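Local coordinates for protein glycoside hydrolase YxiA (Bacillus licheniformis, PDB 3LV4) that probably hydrolyses arabinan as a calcium-binding member of glycoside hydrolase family 43, similar to endo-1,5-alpha-L-arabinosidases, at residues A[15-20]-A[78-83]; A[201-206]-A[214-219]; A[291-296]-A[304-309]; A[300-305]-A[322-327]. All blocks are in the same frame, centred on the assembly; numbering follows the deposited sequence.

Interaction 1: residues A[15-20]-A[78-83]; sequences DPSIIK and APDVTQ
Ser17 and Asp80 meet tip to tip: Ser17 OG donates to Asp80 OD1 over 2.6 Å, arriving from above the carboxylate, 44° out of its plane. In both, the first side-chain torsion sets the outer group anti to the backbone N (Ser17 chi1 -157°), which carries it across the gap. To one side, Asp15 CB lies 3.4 Å from Ala78 CB, a close touch next to the carboxylate of the predicted proton acceptor, whose OD2 is bonded to Ser30. To the other, Ile19 lays its terminal CD1 along the facing strand, 4.0 Å from Val81 CG1 and 3.6 Å from Val81 O. The strands run nearly parallel (21°) but 6.9 Å apart at their axes, too far for direct backbone pairing, and waters fill in: one donates to Asp15 O at 2.7 Å and to Pro79 O at 2.8 Å. This spacing fits the innermost strands of adjacent blades in the family's five-bladed beta-propeller. Asp80 OD2 also accepts from Thr151 N, in a further blade. An alanine in place of Asp80 would probably leave both Ser17 OG and Thr151 N without their acceptor. One buried carboxylate thus links three blades, chemistry that implies a polar, partly hydrated propeller core.

Interaction 2: residues A[201-206]-A[214-219]; sequences EGAYIL and YYLYMS
Residues 201-206 and 214-219 pair antiparallel (162° between strand directions) through paired N-H...O bonds at Glu201/Ser219, Tyr204/Tyr217 and Leu206/Tyr215, with the register slipping by one at a beta bulge around Gly202 and Ala203. The bulge turns Gly202 O toward a water at 2.7 Å, which also accepts a hydrogen bond from Ser219 OG at 2.8 Å; Ser219 OG in turn accepts from His291 N. On the face carrying Ile205 and Leu216, Ile205 divides its branches between two neighbours. Its CG1, anti to the carbonyl carbon (chi1 -67°), comes 3.8 Å from Leu216 CD1, while CG2 reaches the edge of the Tyr214 ring, 4.0 Å from CD2. Leu216 CD1 also touches Ala203 CB at 4.1 Å. On the face of Tyr204, Leu206, Tyr215 and Tyr217, two rings turn their edges to carbonyls. The Tyr215 ring presents its edge to Leu206 O, with CD2 3.4 Å away and the oxygen in the ring plane; Tyr217 meets Tyr204 O likewise and has Leu206 CB near its rim, 4.2 Å from CE1. Glu201, the predicted proton donor, lies near the start of strand 200-208, its carboxylate held by Ser165 OG and Tyr229 OH. Beyond this pair, strand 230-236 pairs with the other edge of 213-220, His150 stacks on Tyr204, and strand 285-296 packs against Tyr204, Leu206 and Tyr217.

Interaction 3: residues A[291-296]-A[304-309]; sequences HNSAFY and YLIFHT. With CA (calcium ion), chain C.
Ser293 and Ile306 exchange backbone hydrogen bonds, as do Phe295 and Tyr304, giving an antiparallel hairpin pairing (158°). Among side-chain polar contacts, Asn292 ND2 donates to Ser293 O at 3.1 Å, nearly straight (167°), with the oxygen close to the amide plane. Ile306 N reaches that same Ser293 O from the opposite face of its carbonyl, gripping it twice. In van der Waals contact, the Leu305 and Asn292 side chains cross at about a right angle, CD1 of Leu305 lying 3.4 Å from Asn292 ND2; Tyr304 CD2 sits at the edge of the Phe295 ring, 4.2 Å from its CD2. An alanine at Asn292 would probably leave Ser293 O with one donor fewer and open a gap beside Leu305. His291 NE2 binds the calcium ion at 2.6 Å, in the imidazole plane; five waters and one further atom complete the shell. One of these waters donates to Asn292 O at 3.0 Å, making that carbonyl a second-shell ligand. The His291 side chain also touches Asp15, the predicted proton acceptor, placing the metal beside the active site. Strand 303-310 lies between 285-296 and 319-327; Ser293 OG bonds Pro16 O and Ile18 N, and Ile231 covers Asn292 and Leu305.

Interaction 4: residues A[300-305]-A[322-327]; sequences SGKSYL and VHQLLM
Leu325 turns its CG anti to its carbonyl carbon (chi1 -72°), which folds the isobutyl group over Leu305 and puts CG 3.9 Å from Leu305 CB. From the same position its CD1 branch lies 3.7 Å from Tyr304 C. Beside it Ser303 CB and Leu325 CB face each other at 3.9 Å. On the face bearing Tyr304 and Gln324, Val322 CG1 leans toward the tyrosine ring, 4.1 Å from Tyr304 CD1, and the extended Lys302 chain crosses the Gln324 side chain at a slant on its way to Tyr340 OH and Glu343 O, which hold NZ. The strands, 303-310 and 319-327, are neighbours in one four-stranded propeller blade, and here they splay considerably (131° between directions). Leu305 and His323 nonetheless bond in both directions, with Leu305 N to His323 O at 2.7 Å. Toward the splayed end Leu325 N still reaches Ser303 O at 2.9 Å, but from 51° out of the carbonyl plane, and a water links Ser303 N (3.0 Å) to Leu325 O (2.8 Å). Before the strand, Ser300 OG accepts from Lys302 N in an ST turn. The His323 imidazole is fixed by Ala336 O at ND1 and Tyr286 OH at NE2; since a carbonyl can only accept, the chemistry is consistent with a proton on ND1, in a pairing where Leu305 and Leu325 pack together on the face that also carries this histidine.

How the interactions relate
From the N terminus, interaction 1 comes first and closes the longest loop, with 57 residues between its segments, bringing the leading strands of two successive four-stranded sheets side by side. Interactions 2 and 3 are local hairpins, each spanning seven intervening residues. Interaction 4, the next hairpin, spans sixteen and overlaps interaction 3, sharing Tyr304 and Leu305 on strand 303-310; none of the four encloses another. Interactions 1, 2 and 3 converge on the core: Ser17 and Ile18 touch Tyr204, which packs on Ser293 and Ala294, and Asp15 lies beside His291. Farther out, Leu325 and Leu305 meet Tyr217, tying interaction 4 to interaction 2.

Interaction 1: residues A[15-20]-A[78-83]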
# COMPACT_ATOMS: atom_id res chain seq x y z
N ASP A 15 3.22 -2.64 -8.29
CA ASP A 15 2.64 -1.38 -7.81
C ASP A 15 1.16 -1.23 -8.19
O ASP A 15 0.75 -0.21 -8.74
CB ASP A 15 3.44 -0.21 -8.38
CG ASP A 15 4.94 -0.40 -8.24
OD1 ASP A 15 5.41 -0.72 -7.11
OD2 ASP A 15 5.66 -0.24 -9.26
N PRO A 16 0.35 -2.25 -7.87
CA PRO A 16 -1.05 -2.27 -8.32
C PRO A 16 -1.91 -1.15 -7.71
O PRO A 16 -1.91 -0.95 -6.48
CB PRO A 16 -1.55 -3.63 -7.82
CG PRO A 16 -0.71 -3.87 -6.59
CD PRO A 16 0.66 -3.39 -7.00
N SER A 17 -2.65 -0.45 -8.57
CA SER A 17 -3.59 0.57 -8.12
C SER A 17 -5.01 0.15 -8.50
O SER A 17 -5.37 0.06 -9.68
CB SER A 17 -3.24 1.94 -8.73
OG SER A 17 -3.77 3.00 -7.95
N ILE A 18 -5.82 -0.12 -7.47
CA ILE A 18 -7.14 -0.71 -7.64
C ILE A 18 -8.20 0.29 -8.09
O ILE A 18 -8.21 1.45 -7.67
CB ILE A 18 -7.61 -1.39 -6.31
CG1 ILE A 18 -8.86 -2.25 -6.52
CG2 ILE A 18 -7.85 -0.35 -5.21
CD1 ILE A 18 -8.57 -3.61 -7.12
N ILE A 19 -9.10 -0.17 -8.96
CA ILE A 19 -10.27 0.63 -9.32
C ILE A 19 -11.38 -0.33 -9.73
O ILE A 19 -11.13 -1.32 -10.42
CB ILE A 19 -9.97 1.65 -10.46
CG1 ILE A 19 -11.27 2.37 -10.88
CG2 ILE A 19 -9.28 0.97 -11.66
CD1 ILE A 19 -11.06 3.50 -11.91
N LYS A 20 -12.60 -0.06 -9.28
CA LYS A 20 -13.72 -0.90 -9.66
C LYS A 20 -14.61 -0.17 -10.65
O LYS A 20 -14.99 0.98 -10.42
CB LYS A 20 -14.52 -1.35 -8.44
CG LYS A 20 -15.67 -2.26 -8.81
CD LYS A 20 -15.98 -3.25 -7.72
CE LYS A 20 -17.04 -2.78 -6.80
NZ LYS A 20 -18.01 -3.89 -6.53
N ALA A 78 4.73 3.69 -11.57
CA ALA A 78 3.44 3.33 -10.97
C ALA A 78 2.35 4.37 -11.21
O ALA A 78 2.44 5.50 -10.73
CB ALA A 78 3.62 3.06 -9.45
N PRO A 79 1.29 3.98 -11.94
CA PRO A 79 0.23 4.93 -12.28
C PRO A 79 -0.92 4.92 -11.28
O PRO A 79 -0.95 4.12 -10.34
CB PRO A 79 -0.29 4.35 -13.59
CG PRO A 79 -0.26 2.86 -13.31
CD PRO A 79 1.05 2.66 -12.54
N ASP A 80 -1.88 5.81 -11.49
CA ASP A 80 -3.21 5.61 -10.94
C ASP A 80 -4.23 5.81 -12.04
O ASP A 80 -4.01 6.60 -12.95
CB ASP A 80 -3.49 6.56 -9.78
CG ASP A 80 -4.77 6.20 -9.04
OD1 ASP A 80 -5.11 5.00 -9.01
OD2 ASP A 80 -5.44 7.11 -8.51
N VAL A 81 -5.33 5.08 -11.96
CA VAL A 81 -6.47 5.35 -12.82
C VAL A 81 -7.64 5.67 -11.93
O VAL A 81 -7.92 4.95 -10.96
CB VAL A 81 -6.81 4.16 -13.73
CG1 VAL A 81 -8.11 4.42 -14.50
CG2 VAL A 81 -5.66 3.88 -14.69
N THR A 82 -8.32 6.77 -12.22
CA THR A 82 -9.46 7.18 -11.42
C THR A 82 -10.58 7.66 -12.33
O THR A 82 -10.34 8.36 -13.31
CB THR A 82 -9.06 8.31 -10.44
OG1 THR A 82 -8.06 7.82 -9.55
CG2 THR A 82 -10.26 8.79 -9.64
N GLN A 83 -11.81 7.25 -12.02
CA GLN A 83 -12.97 7.72 -12.76
C GLN A 83 -13.44 9.05 -12.17
O GLN A 83 -13.71 9.13 -10.97
CB GLN A 83 -14.12 6.70 -12.68
CG GLN A 83 -15.21 6.94 -13.70
CD GLN A 83 -16.28 5.87 -13.66
OE1 GLN A 83 -16.43 5.17 -12.66
NE2 GLN A 83 -17.03 5.73 -14.75
O HOH W 1 0.22 2.43 -8.42
O HOH W 2 -6.24 2.58 -10.52
O HOH W 3 -6.85 3.71 -7.12
O HOH W 4 -14.53 3.42 -11.46

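Interaction 2: residues A[201-206]-A[214-219]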
# COMPACT_ATOMS: atom_id res chain seq x y z
N GLU A 201 7.71 5.80 -0.44
CA GLU A 201 7.06 5.96 -1.75
C GLU A 201 5.72 5.24 -1.75
O GLU A 201 5.32 4.68 -0.73
CB GLU A 201 7.96 5.41 -2.87
CG GLU A 201 8.15 3.89 -2.84
CD GLU A 201 9.14 3.41 -3.89
OE1 GLU A 201 9.72 4.25 -4.62
OE2 GLU A 201 9.34 2.17 -3.99
N GLY A 202 5.01 5.27 -2.88
CA GLY A 202 3.78 4.51 -3.00
C GLY A 202 2.66 4.94 -2.06
O GLY A 202 1.97 4.10 -1.48
N ALA A 203 2.47 6.26 -1.92
CA ALA A 203 1.38 6.80 -1.11
C ALA A 203 -0.00 6.36 -1.61
O ALA A 203 -0.24 6.23 -2.82
CB ALA A 203 1.45 8.32 -1.07
N TYR A 204 -0.92 6.14 -0.68
CA TYR A 204 -2.29 5.83 -1.05
C TYR A 204 -3.20 6.27 0.09
O TYR A 204 -2.95 5.91 1.24
CB TYR A 204 -2.46 4.33 -1.32
CG TYR A 204 -3.70 4.05 -2.14
CD1 TYR A 204 -4.93 3.85 -1.53
CD2 TYR A 204 -3.64 4.02 -3.53
CE1 TYR A 204 -6.07 3.62 -2.27
CE2 TYR A 204 -4.77 3.80 -4.29
CZ TYR A 204 -5.98 3.59 -3.65
OH TYR A 204 -7.11 3.37 -4.41
N ILE A 205 -4.23 7.05 -0.21
CA ILE A 205 -5.12 7.55 0.83
C ILE A 205 -6.52 6.95 0.75
O ILE A 205 -7.20 7.05 -0.27
CB ILE A 205 -5.18 9.10 0.86
CG1 ILE A 205 -3.81 9.65 1.30
CG2 ILE A 205 -6.27 9.58 1.83
CD1 ILE A 205 -3.60 11.13 1.02
N LEU A 206 -6.95 6.30 1.84
CA LEU A 206 -8.28 5.70 1.92
C LEU A 206 -9.05 6.21 3.13
O LEU A 206 -8.57 6.13 4.27
CB LEU A 206 -8.18 4.17 1.98
CG LEU A 206 -9.55 3.49 1.97
CD1 LEU A 206 -10.19 3.69 0.60
CD2 LEU A 206 -9.47 2.01 2.30
N TYR A 214 -9.00 9.59 7.34
CA TYR A 214 -8.26 9.28 6.13
C TYR A 214 -6.99 8.54 6.55
O TYR A 214 -6.28 8.97 7.46
CB TYR A 214 -7.90 10.55 5.36
CG TYR A 214 -9.11 11.28 4.83
CD1 TYR A 214 -9.81 12.18 5.63
CD2 TYR A 214 -9.57 11.05 3.54
CE1 TYR A 214 -10.91 12.84 5.17
CE2 TYR A 214 -10.68 11.71 3.06
CZ TYR A 214 -11.35 12.61 3.88
OH TYR A 214 -12.47 13.26 3.41
N TYR A 215 -6.72 7.41 5.90
CA TYR A 215 -5.50 6.65 6.15
C TYR A 215 -4.49 6.82 5.04
O TYR A 215 -4.77 6.51 3.87
CB TYR A 215 -5.81 5.17 6.38
CG TYR A 215 -6.70 4.97 7.57
CD1 TYR A 215 -6.16 4.76 8.84
CD2 TYR A 215 -8.08 5.03 7.45
CE1 TYR A 215 -6.98 4.61 9.95
CE2 TYR A 215 -8.91 4.88 8.55
CZ TYR A 215 -8.36 4.67 9.79
OH TYR A 215 -9.18 4.52 10.88
N LEU A 216 -3.31 7.32 5.40
CA LEU A 216 -2.21 7.44 4.47
C LEU A 216 -1.36 6.17 4.52
O LEU A 216 -0.60 5.96 5.47
CB LEU A 216 -1.35 8.65 4.82
CG LEU A 216 -0.03 8.83 4.06
CD1 LEU A 216 -0.29 9.02 2.56
CD2 LEU A 216 0.72 10.02 4.64
N TYR A 217 -1.53 5.32 3.51
CA TYR A 217 -0.68 4.16 3.34
C TYR A 217 0.56 4.58 2.57
O TYR A 217 0.51 5.50 1.74
CB TYR A 217 -1.41 3.05 2.58
CG TYR A 217 -2.55 2.45 3.36
CD1 TYR A 217 -3.83 2.99 3.28
CD2 TYR A 217 -2.35 1.35 4.19
CE1 TYR A 217 -4.88 2.44 4.00
CE2 TYR A 217 -3.39 0.80 4.91
CZ TYR A 217 -4.64 1.35 4.81
OH TYR A 217 -5.67 0.80 5.53
N MSE A 218 1.68 3.92 2.85
CA MSE A 218 2.93 4.20 2.17
C MSE A 218 3.87 3.03 2.34
O MSE A 218 3.68 2.18 3.22
CB MSE A 218 3.56 5.48 2.72
CG MSE A 218 3.61 5.53 4.21
SE MSE A 218 3.78 7.36 4.89
CE MSE A 218 3.08 7.02 6.69
N SER A 219 4.88 2.97 1.49
CA SER A 219 5.87 1.90 1.57
C SER A 219 7.19 2.48 2.01
O SER A 219 7.66 3.47 1.45
CB SER A 219 6.00 1.17 0.22
OG SER A 219 4.80 0.48 -0.07
O HOH W 5 2.30 1.70 -0.33

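Interaction 3: residues A[291-296]-A[304-309]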
# COMPACT_ATOMS: atom_id res chain seq x y z
N HIS A 291 4.01 -1.39 -2.01
CA HIS A 291 3.31 -0.51 -2.93
C HIS A 291 1.85 -0.88 -3.09
O HIS A 291 1.44 -1.45 -4.10
CB HIS A 291 3.98 -0.43 -4.31
CG HIS A 291 3.58 0.81 -5.06
ND1 HIS A 291 4.49 1.76 -5.46
CD2 HIS A 291 2.36 1.28 -5.40
CE1 HIS A 291 3.85 2.75 -6.05
NE2 HIS A 291 2.56 2.49 -6.03
N ASN A 292 1.06 -0.56 -2.08
CA ASN A 292 -0.31 -1.00 -2.04
C ASN A 292 -1.28 0.02 -2.59
O ASN A 292 -0.95 1.19 -2.77
CB ASN A 292 -0.73 -1.32 -0.60
CG ASN A 292 -0.92 -0.06 0.23
OD1 ASN A 292 0.05 0.54 0.71
ND2 ASN A 292 -2.18 0.34 0.42
N SER A 293 -2.48 -0.46 -2.88
CA SER A 293 -3.65 0.39 -2.91
C SER A 293 -4.63 -0.24 -1.92
O SER A 293 -4.29 -1.21 -1.23
CB SER A 293 -4.25 0.50 -4.33
OG SER A 293 -4.38 -0.76 -4.97
N ALA A 294 -5.81 0.33 -1.81
CA ALA A 294 -6.78 -0.16 -0.84
C ALA A 294 -8.17 0.23 -1.30
O ALA A 294 -8.35 1.22 -2.01
CB ALA A 294 -6.47 0.39 0.54
N PHE A 295 -9.16 -0.57 -0.90
CA PHE A 295 -10.51 -0.41 -1.41
C PHE A 295 -11.47 -0.60 -0.26
O PHE A 295 -11.33 -1.55 0.52
CB PHE A 295 -10.78 -1.48 -2.48
CG PHE A 295 -12.11 -1.36 -3.14
CD1 PHE A 295 -12.28 -0.47 -4.21
CD2 PHE A 295 -13.18 -2.14 -2.74
CE1 PHE A 295 -13.50 -0.36 -4.85
CE2 PHE A 295 -14.41 -2.03 -3.37
CZ PHE A 295 -14.57 -1.14 -4.42
N TYR A 296 -12.43 0.31 -0.15
CA TYR A 296 -13.54 0.17 0.78
C TYR A 296 -14.83 -0.11 0.01
O TYR A 296 -15.20 0.65 -0.89
CB TYR A 296 -13.69 1.41 1.67
CG TYR A 296 -14.97 1.37 2.48
CD1 TYR A 296 -15.06 0.58 3.62
CD2 TYR A 296 -16.08 2.11 2.10
CE1 TYR A 296 -16.24 0.53 4.35
CE2 TYR A 296 -17.25 2.07 2.83
CZ TYR A 296 -17.33 1.27 3.95
OH TYR A 296 -18.50 1.21 4.68
N TYR A 304 -10.07 -3.82 1.76
CA TYR A 304 -9.06 -4.70 1.20
C TYR A 304 -7.76 -3.96 0.94
O TYR A 304 -7.76 -2.82 0.49
CB TYR A 304 -9.53 -5.29 -0.12
CG TYR A 304 -10.84 -6.04 -0.04
CD1 TYR A 304 -10.86 -7.39 0.28
CD2 TYR A 304 -12.05 -5.40 -0.30
CE1 TYR A 304 -12.05 -8.08 0.34
CE2 TYR A 304 -13.25 -6.08 -0.23
CZ TYR A 304 -13.24 -7.43 0.08
OH TYR A 304 -14.43 -8.12 0.14
N LEU A 305 -6.66 -4.64 1.21
CA LEU A 305 -5.32 -4.15 0.90
C LEU A 305 -4.86 -4.90 -0.34
O LEU A 305 -4.88 -6.13 -0.36
CB LEU A 305 -4.38 -4.46 2.07
CG LEU A 305 -2.99 -3.84 2.01
CD1 LEU A 305 -3.06 -2.33 2.31
CD2 LEU A 305 -2.06 -4.52 3.01
N ILE A 306 -4.49 -4.16 -1.38
CA ILE A 306 -4.02 -4.76 -2.63
C ILE A 306 -2.58 -4.34 -2.84
O ILE A 306 -2.27 -3.15 -2.79
CB ILE A 306 -4.86 -4.31 -3.84
CG1 ILE A 306 -6.34 -4.68 -3.64
CG2 ILE A 306 -4.31 -4.90 -5.16
CD1 ILE A 306 -7.16 -3.57 -3.00
N PHE A 307 -1.69 -5.30 -3.07
CA PHE A 307 -0.26 -5.01 -3.13
C PHE A 307 0.46 -6.05 -3.98
O PHE A 307 -0.13 -7.06 -4.37
CB PHE A 307 0.34 -4.95 -1.71
CG PHE A 307 0.10 -6.20 -0.89
CD1 PHE A 307 -1.14 -6.42 -0.28
CD2 PHE A 307 1.11 -7.13 -0.72
CE1 PHE A 307 -1.36 -7.58 0.48
CE2 PHE A 307 0.90 -8.29 0.04
CZ PHE A 307 -0.33 -8.51 0.64
N HIS A 308 1.72 -5.79 -4.30
CA HIS A 308 2.52 -6.86 -4.91
C HIS A 308 3.46 -7.40 -3.86
O HIS A 308 3.68 -6.77 -2.82
CB HIS A 308 3.30 -6.38 -6.14
CG HIS A 308 4.38 -5.40 -5.83
ND1 HIS A 308 5.54 -5.75 -5.16
CD2 HIS A 308 4.48 -4.08 -6.09
CE1 HIS A 308 6.30 -4.68 -5.03
NE2 HIS A 308 5.69 -3.65 -5.59
N THR A 309 4.00 -8.58 -4.11
CA THR A 309 4.96 -9.13 -3.18
C THR A 309 5.91 -10.07 -3.89
O THR A 309 5.55 -10.68 -4.89
CB THR A 309 4.28 -9.81 -1.97
OG1 THR A 309 5.27 -10.16 -0.99
CG2 THR A 309 3.51 -11.07 -2.39
CA CA C . 0.27 3.67 -6.28
O HOH W 6 0.14 3.46 -3.83
O HOH W 7 -1.04 1.64 -5.70
O HOH W 8 0.94 5.85 -5.22
O HOH W 9 0.99 5.27 -8.01
O HOH W 10 -1.93 4.63 -6.71

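Interaction 4: residues A[300-305]-A[322-327]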
# COMPACT_ATOMS: atom_id res chain seq x y z
N SER A 300 -20.72 -3.95 1.28
CA SER A 300 -20.43 -4.99 2.26
C SER A 300 -19.79 -4.45 3.54
O SER A 300 -19.80 -5.12 4.57
CB SER A 300 -19.48 -6.01 1.66
OG SER A 300 -18.19 -5.44 1.53
N GLY A 301 -19.23 -3.25 3.46
CA GLY A 301 -18.50 -2.69 4.58
C GLY A 301 -17.10 -3.26 4.73
O GLY A 301 -16.38 -2.89 5.66
N LYS A 302 -16.70 -4.16 3.83
CA LYS A 302 -15.37 -4.75 3.88
C LYS A 302 -14.33 -3.80 3.27
O LYS A 302 -14.65 -3.00 2.40
CB LYS A 302 -15.32 -6.08 3.12
CG LYS A 302 -16.17 -7.20 3.72
CD LYS A 302 -15.68 -8.54 3.16
CE LYS A 302 -16.66 -9.66 3.37
NZ LYS A 302 -16.23 -10.87 2.60
N SER A 303 -13.09 -3.89 3.76
CA SER A 303 -11.95 -3.19 3.17
C SER A 303 -10.88 -4.20 2.75
O SER A 303 -10.78 -5.30 3.32
CB SER A 303 -11.34 -2.18 4.16
OG SER A 303 -12.22 -1.12 4.46
N TYR A 304 -10.07 -3.82 1.76
CA TYR A 304 -9.06 -4.70 1.20
C TYR A 304 -7.76 -3.96 0.94
O TYR A 304 -7.76 -2.82 0.49
CB TYR A 304 -9.53 -5.29 -0.12
CG TYR A 304 -10.84 -6.04 -0.04
CD1 TYR A 304 -10.86 -7.39 0.28
CD2 TYR A 304 -12.05 -5.40 -0.30
CE1 TYR A 304 -12.05 -8.08 0.34
CE2 TYR A 304 -13.25 -6.08 -0.23
CZ TYR A 304 -13.24 -7.43 0.08
OH TYR A 304 -14.43 -8.12 0.14
N LEU A 305 -6.66 -4.64 1.21
CA LEU A 305 -5.32 -4.15 0.90
C LEU A 305 -4.86 -4.90 -0.34
O LEU A 305 -4.88 -6.13 -0.36
CB LEU A 305 -4.38 -4.46 2.07
CG LEU A 305 -2.99 -3.84 2.01
CD1 LEU A 305 -3.06 -2.33 2.31
CD2 LEU A 305 -2.06 -4.52 3.01
N VAL A 322 -4.07 -9.89 -2.32
CA VAL A 322 -5.16 -9.14 -1.72
C VAL A 322 -5.40 -9.69 -0.32
O VAL A 322 -5.64 -10.88 -0.18
CB VAL A 322 -6.46 -9.28 -2.54
CG1 VAL A 322 -7.60 -8.49 -1.90
CG2 VAL A 322 -6.23 -8.81 -3.98
N HIS A 323 -5.33 -8.82 0.69
CA HIS A 323 -5.68 -9.21 2.07
C HIS A 323 -6.78 -8.32 2.60
O HIS A 323 -6.74 -7.10 2.43
CB HIS A 323 -4.48 -9.12 3.02
CG HIS A 323 -3.44 -10.18 2.80
ND1 HIS A 323 -2.87 -10.89 3.84
CD2 HIS A 323 -2.87 -10.64 1.66
CE1 HIS A 323 -1.99 -11.75 3.34
NE2 HIS A 323 -1.97 -11.61 2.03
N GLN A 324 -7.75 -8.92 3.28
CA GLN A 324 -8.78 -8.15 3.95
C GLN A 324 -8.18 -7.27 5.04
O GLN A 324 -7.27 -7.70 5.75
CB GLN A 324 -9.85 -9.09 4.53
CG GLN A 324 -11.03 -8.37 5.09
CD GLN A 324 -12.26 -9.26 5.25
OE1 GLN A 324 -12.21 -10.49 5.05
NE2 GLN A 324 -13.36 -8.64 5.61
N LEU A 325 -8.68 -6.05 5.15
CA LEU A 325 -8.32 -5.14 6.24
C LEU A 325 -9.41 -5.13 7.29
O LEU A 325 -10.59 -4.96 6.96
CB LEU A 325 -8.10 -3.72 5.72
CG LEU A 325 -6.85 -3.44 4.88
CD1 LEU A 325 -7.00 -2.11 4.11
CD2 LEU A 325 -5.61 -3.42 5.76
N LEU A 326 -9.02 -5.29 8.55
CA LEU A 326 -9.96 -5.26 9.66
C LEU A 326 -9.69 -3.98 10.45
O LEU A 326 -8.67 -3.33 10.23
CB LEU A 326 -9.76 -6.50 10.54
CG LEU A 326 -9.68 -7.81 9.74
CD1 LEU A 326 -9.31 -9.00 10.62
CD2 LEU A 326 -11.00 -8.08 9.00
N MSE A 327 -10.60 -3.60 11.33
CA MSE A 327 -10.44 -2.35 12.07
C MSE A 327 -10.42 -2.63 13.57
O MSE A 327 -11.38 -3.18 14.12
CB MSE A 327 -11.56 -1.38 11.74
CG MSE A 327 -11.34 0.03 12.25
SE MSE A 327 -9.85 0.95 11.35
CE MSE A 327 -10.73 1.49 9.67
O HOH W 11 -12.98 -5.92 5.99